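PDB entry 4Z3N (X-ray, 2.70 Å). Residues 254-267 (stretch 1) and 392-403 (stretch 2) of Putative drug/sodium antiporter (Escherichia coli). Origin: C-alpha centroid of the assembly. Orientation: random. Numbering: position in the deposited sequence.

Stretch 1, residues 254-267: REFLSVGMAQMLMQ
Stretch 2 (392-403) ASEYYQAIGKPW

Residues 254-267 are helical throughout, within a longer helix. Stretch 2 enters as a helix from 392, turns at G400, and is helical again by W403. The axes of helices 254-267 and 392-399 run nearly antiparallel, at 162°, and approach to 10.0 Å. In the backbone register, V259 CA lies 5.5 Å from P402 CA. Together the two stretches bury 400 Å².

Q397 covers the most surface. Its CA-to-CB bond points sideways, but chi1 -67° (m), chi2 -77° (m) and chi3 62° bring the amide to stretch 1. There it sits as a knob among V259, A262, Q263 and M266. Its NE2 donates to V259 O at 3.2 Å and to Q263 OE1 at 3.1 Å. V259 O also accepts the helical bond from Q263 N, at 3.1 Å, so this carbonyl serves both helices. Q263 reaches the amide with chi1 t and chi2 p. M266 (m, t, m) closes in, its CE 3.0 Å from Q397 NE2, a tight contact.

P402 covers the next largest area. Its ring is C-gamma endo and its CA-to-CB bond points toward stretch 1. P402 CB lies 3.3 Å from A262 CB, a close apolar contact. P402 CD meets V259 CG2 at 4.1 Å, and P402 CG lies 3.7 Å from S258 O. V259, chi1 164° (t), thus touches both the proline ring and the glutamine amide, its CG1 3.8 Å from Q397 OE1.

G400 makes the turn between them. Its phi/psi of 83/33 suits glycine, and a Schellman motif includes K401 N to Y396 O at 2.8 Å. G400 CA lies 3.8 Å from E255 OE2; a CB here would sit tightly against that oxygen. One water donates to E255 OE1 (3.3 Å) and G400 O (3.1 Å). Another donates to E394 OE1 (2.5 Å) and weakly to Q263 OE1 (3.4 Å).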

# COMPACT_ATOMS: atom_id res chain seq x y z
N ARG A 254 -7.48 -15.23 -15.25
CA ARG A 254 -6.08 -15.51 -15.02
C ARG A 254 -5.23 -14.23 -15.07
O ARG A 254 -4.41 -13.98 -14.19
CB ARG A 254 -5.59 -16.54 -16.04
CG ARG A 254 -4.12 -16.91 -15.96
CD ARG A 254 -3.91 -18.18 -16.74
NE ARG A 254 -2.51 -18.48 -17.01
CZ ARG A 254 -2.11 -19.46 -17.82
NH1 ARG A 254 -3.02 -20.20 -18.45
NH2 ARG A 254 -0.82 -19.69 -18.03
N GLU A 255 -5.43 -13.42 -16.11
CA GLU A 255 -4.68 -12.20 -16.26
C GLU A 255 -4.92 -11.24 -15.08
O GLU A 255 -3.99 -10.61 -14.57
CB GLU A 255 -5.04 -11.52 -17.58
CG GLU A 255 -4.35 -10.19 -17.82
CD GLU A 255 -2.83 -10.29 -17.81
OE1 GLU A 255 -2.27 -10.78 -18.83
OE2 GLU A 255 -2.20 -9.88 -16.81
N PHE A 256 -6.18 -11.16 -14.65
CA PHE A 256 -6.58 -10.30 -13.55
C PHE A 256 -6.04 -10.86 -12.22
O PHE A 256 -5.56 -10.12 -11.36
CB PHE A 256 -8.10 -10.18 -13.51
CG PHE A 256 -8.62 -9.12 -12.58
CD1 PHE A 256 -8.36 -9.17 -11.21
CD2 PHE A 256 -9.40 -8.07 -13.06
CE1 PHE A 256 -8.84 -8.19 -10.35
CE2 PHE A 256 -9.88 -7.09 -12.21
CZ PHE A 256 -9.60 -7.15 -10.85
N LEU A 257 -6.13 -12.18 -12.07
CA LEU A 257 -5.79 -12.84 -10.80
C LEU A 257 -4.29 -12.88 -10.57
O LEU A 257 -3.84 -12.76 -9.43
CB LEU A 257 -6.35 -14.26 -10.76
CG LEU A 257 -7.78 -14.39 -10.21
CD1 LEU A 257 -8.20 -15.83 -10.10
CD2 LEU A 257 -7.88 -13.70 -8.87
N SER A 258 -3.53 -13.05 -11.64
CA SER A 258 -2.08 -13.15 -11.51
C SER A 258 -1.46 -11.81 -11.05
O SER A 258 -0.66 -11.80 -10.12
CB SER A 258 -1.48 -13.63 -12.83
OG SER A 258 -1.79 -12.71 -13.87
N VAL A 259 -1.83 -10.70 -11.68
CA VAL A 259 -1.40 -9.36 -11.25
C VAL A 259 -1.92 -9.06 -9.84
O VAL A 259 -1.17 -8.64 -8.95
CB VAL A 259 -1.89 -8.23 -12.24
CG1 VAL A 259 -1.80 -6.83 -11.61
CG2 VAL A 259 -1.07 -8.26 -13.51
N GLY A 260 -3.22 -9.30 -9.64
CA GLY A 260 -3.88 -8.97 -8.39
C GLY A 260 -3.37 -9.76 -7.21
O GLY A 260 -3.20 -9.23 -6.10
N MET A 261 -3.14 -11.04 -7.42
CA MET A 261 -2.67 -11.86 -6.33
C MET A 261 -1.18 -11.71 -6.11
O MET A 261 -0.69 -11.95 -5.00
CB MET A 261 -3.04 -13.31 -6.57
CG MET A 261 -4.35 -13.66 -5.90
SD MET A 261 -4.80 -15.35 -6.25
CE MET A 261 -6.44 -15.40 -5.53
N ALA A 262 -0.46 -11.32 -7.15
CA ALA A 262 0.95 -11.01 -7.00
C ALA A 262 1.09 -9.82 -6.06
O ALA A 262 2.01 -9.74 -5.26
CB ALA A 262 1.60 -10.73 -8.36
N GLN A 263 0.13 -8.91 -6.13
CA GLN A 263 0.14 -7.69 -5.33
C GLN A 263 -0.05 -8.04 -3.86
O GLN A 263 0.54 -7.41 -2.98
CB GLN A 263 -0.96 -6.73 -5.78
CG GLN A 263 -0.96 -5.38 -5.06
CD GLN A 263 0.20 -4.49 -5.45
OE1 GLN A 263 1.06 -4.88 -6.24
NE2 GLN A 263 0.23 -3.28 -4.91
N MET A 264 -0.88 -9.04 -3.61
CA MET A 264 -1.11 -9.53 -2.26
C MET A 264 0.10 -10.28 -1.74
O MET A 264 0.46 -10.19 -0.58
CB MET A 264 -2.33 -10.43 -2.24
CG MET A 264 -3.57 -9.75 -2.73
SD MET A 264 -4.87 -10.97 -2.82
CE MET A 264 -6.07 -10.15 -3.90
N LEU A 265 0.74 -11.03 -2.63
CA LEU A 265 1.91 -11.79 -2.26
C LEU A 265 3.04 -10.85 -1.84
O LEU A 265 3.84 -11.16 -0.95
CB LEU A 265 2.33 -12.66 -3.43
CG LEU A 265 3.31 -13.77 -3.10
CD1 LEU A 265 2.71 -14.68 -2.02
CD2 LEU A 265 3.66 -14.52 -4.38
N MET A 266 3.10 -9.69 -2.49
CA MET A 266 4.12 -8.69 -2.21
C MET A 266 3.89 -7.96 -0.88
O MET A 266 4.84 -7.63 -0.18
CB MET A 266 4.18 -7.68 -3.36
CG MET A 266 4.87 -8.22 -4.62
SD MET A 266 4.94 -7.04 -6.00
CE MET A 266 3.34 -7.31 -6.76
N GLN A 267 2.63 -7.71 -0.53
CA GLN A 267 2.29 -7.16 0.77
C GLN A 267 2.79 -8.13 1.83
O GLN A 267 3.32 -7.73 2.88
CB GLN A 267 0.78 -7.00 0.94
CG GLN A 267 0.07 -6.50 -0.26
CD GLN A 267 0.16 -5.02 -0.37
OE1 GLN A 267 1.25 -4.45 -0.37
NE2 GLN A 267 -1.00 -4.36 -0.45
N ALA A 392 9.89 -0.09 -10.34
CA ALA A 392 10.12 -1.21 -11.26
C ALA A 392 9.03 -2.29 -11.09
O ALA A 392 8.59 -2.88 -12.08
CB ALA A 392 11.51 -1.81 -11.05
N SER A 393 8.60 -2.54 -9.84
CA SER A 393 7.52 -3.50 -9.58
C SER A 393 6.17 -3.08 -10.16
O SER A 393 5.41 -3.90 -10.67
CB SER A 393 7.35 -3.73 -8.08
OG SER A 393 8.34 -4.61 -7.61
N GLU A 394 5.88 -1.79 -10.05
CA GLU A 394 4.67 -1.23 -10.60
C GLU A 394 4.64 -1.42 -12.13
O GLU A 394 3.59 -1.76 -12.69
CB GLU A 394 4.57 0.26 -10.23
CG GLU A 394 3.15 0.82 -10.18
CD GLU A 394 2.35 0.26 -9.01
OE1 GLU A 394 2.89 -0.63 -8.32
OE2 GLU A 394 1.20 0.70 -8.78
N TYR A 395 5.79 -1.22 -12.78
CA TYR A 395 5.94 -1.35 -14.23
C TYR A 395 5.58 -2.77 -14.73
O TYR A 395 4.86 -2.94 -15.72
CB TYR A 395 7.38 -0.98 -14.64
CG TYR A 395 7.65 -1.08 -16.14
CD1 TYR A 395 8.03 -2.28 -16.71
CD2 TYR A 395 7.53 0.03 -16.97
CE1 TYR A 395 8.28 -2.39 -18.05
CE2 TYR A 395 7.77 -0.08 -18.33
CZ TYR A 395 8.15 -1.30 -18.87
OH TYR A 395 8.42 -1.44 -20.23
N TYR A 396 6.10 -3.78 -14.06
CA TYR A 396 5.77 -5.14 -14.44
C TYR A 396 4.30 -5.49 -14.17
O TYR A 396 3.69 -6.26 -14.91
CB TYR A 396 6.70 -6.11 -13.72
CG TYR A 396 8.09 -6.06 -14.31
CD1 TYR A 396 8.32 -6.50 -15.61
CD2 TYR A 396 9.15 -5.55 -13.60
CE1 TYR A 396 9.59 -6.45 -16.17
CE2 TYR A 396 10.42 -5.49 -14.14
CZ TYR A 396 10.64 -5.94 -15.42
OH TYR A 396 11.91 -5.87 -15.94
N GLN A 397 3.74 -4.92 -13.13
CA GLN A 397 2.33 -5.11 -12.86
C GLN A 397 1.50 -4.47 -13.96
O GLN A 397 0.51 -5.04 -14.43
CB GLN A 397 1.97 -4.51 -11.50
CG GLN A 397 2.60 -5.24 -10.33
CD GLN A 397 1.88 -6.53 -10.02
OE1 GLN A 397 1.83 -7.45 -10.85
NE2 GLN A 397 1.29 -6.59 -8.82
N ALA A 398 1.93 -3.30 -14.40
CA ALA A 398 1.23 -2.59 -15.46
C ALA A 398 1.25 -3.37 -16.77
O ALA A 398 0.26 -3.36 -17.51
CB ALA A 398 1.83 -1.19 -15.65
N ILE A 399 2.36 -4.05 -17.07
CA ILE A 399 2.47 -4.73 -18.37
C ILE A 399 2.08 -6.22 -18.29
O ILE A 399 2.21 -6.95 -19.28
CB ILE A 399 3.91 -4.60 -18.98
CG1 ILE A 399 4.95 -5.29 -18.11
CG2 ILE A 399 4.28 -3.13 -19.24
CD1 ILE A 399 6.17 -5.71 -18.86
N GLY A 400 1.63 -6.67 -17.11
CA GLY A 400 1.14 -8.03 -16.96
C GLY A 400 2.20 -9.10 -16.74
O GLY A 400 2.03 -10.24 -17.18
N LYS A 401 3.28 -8.75 -16.05
CA LYS A 401 4.36 -9.69 -15.79
C LYS A 401 4.78 -9.71 -14.31
O LYS A 401 5.92 -9.40 -13.98
CB LYS A 401 5.55 -9.35 -16.69
CG LYS A 401 5.22 -9.36 -18.19
CD LYS A 401 5.08 -10.77 -18.69
CE LYS A 401 4.62 -10.82 -20.14
NZ LYS A 401 4.69 -12.23 -20.62
N PRO A 402 3.84 -10.09 -13.42
CA PRO A 402 4.03 -10.05 -11.96
C PRO A 402 5.23 -10.85 -11.40
O PRO A 402 5.61 -10.63 -10.25
CB PRO A 402 2.72 -10.65 -11.42
CG PRO A 402 2.02 -11.29 -12.64
CD PRO A 402 2.45 -10.42 -13.78
N TRP A 403 5.79 -11.75 -12.19
CA TRP A 403 6.93 -12.54 -11.75
C TRP A 403 8.09 -11.62 -11.38
O TRP A 403 8.78 -11.86 -10.38
CB TRP A 403 7.35 -13.54 -12.83
CG TRP A 403 8.71 -14.08 -12.62
CD1 TRP A 403 9.88 -13.50 -12.97
CD2 TRP A 403 9.06 -15.31 -11.96
NE1 TRP A 403 10.94 -14.28 -12.59
CE2 TRP A 403 10.46 -15.40 -11.97
CE3 TRP A 403 8.31 -16.34 -11.36
CZ2 TRP A 403 11.15 -16.48 -11.42
CZ3 TRP A 403 9.00 -17.42 -10.82
CH2 TRP A 403 10.40 -17.48 -10.85
O HOH W 1 0.80 -11.14 -19.91
O HOH W 2 3.59 -2.76 -7.21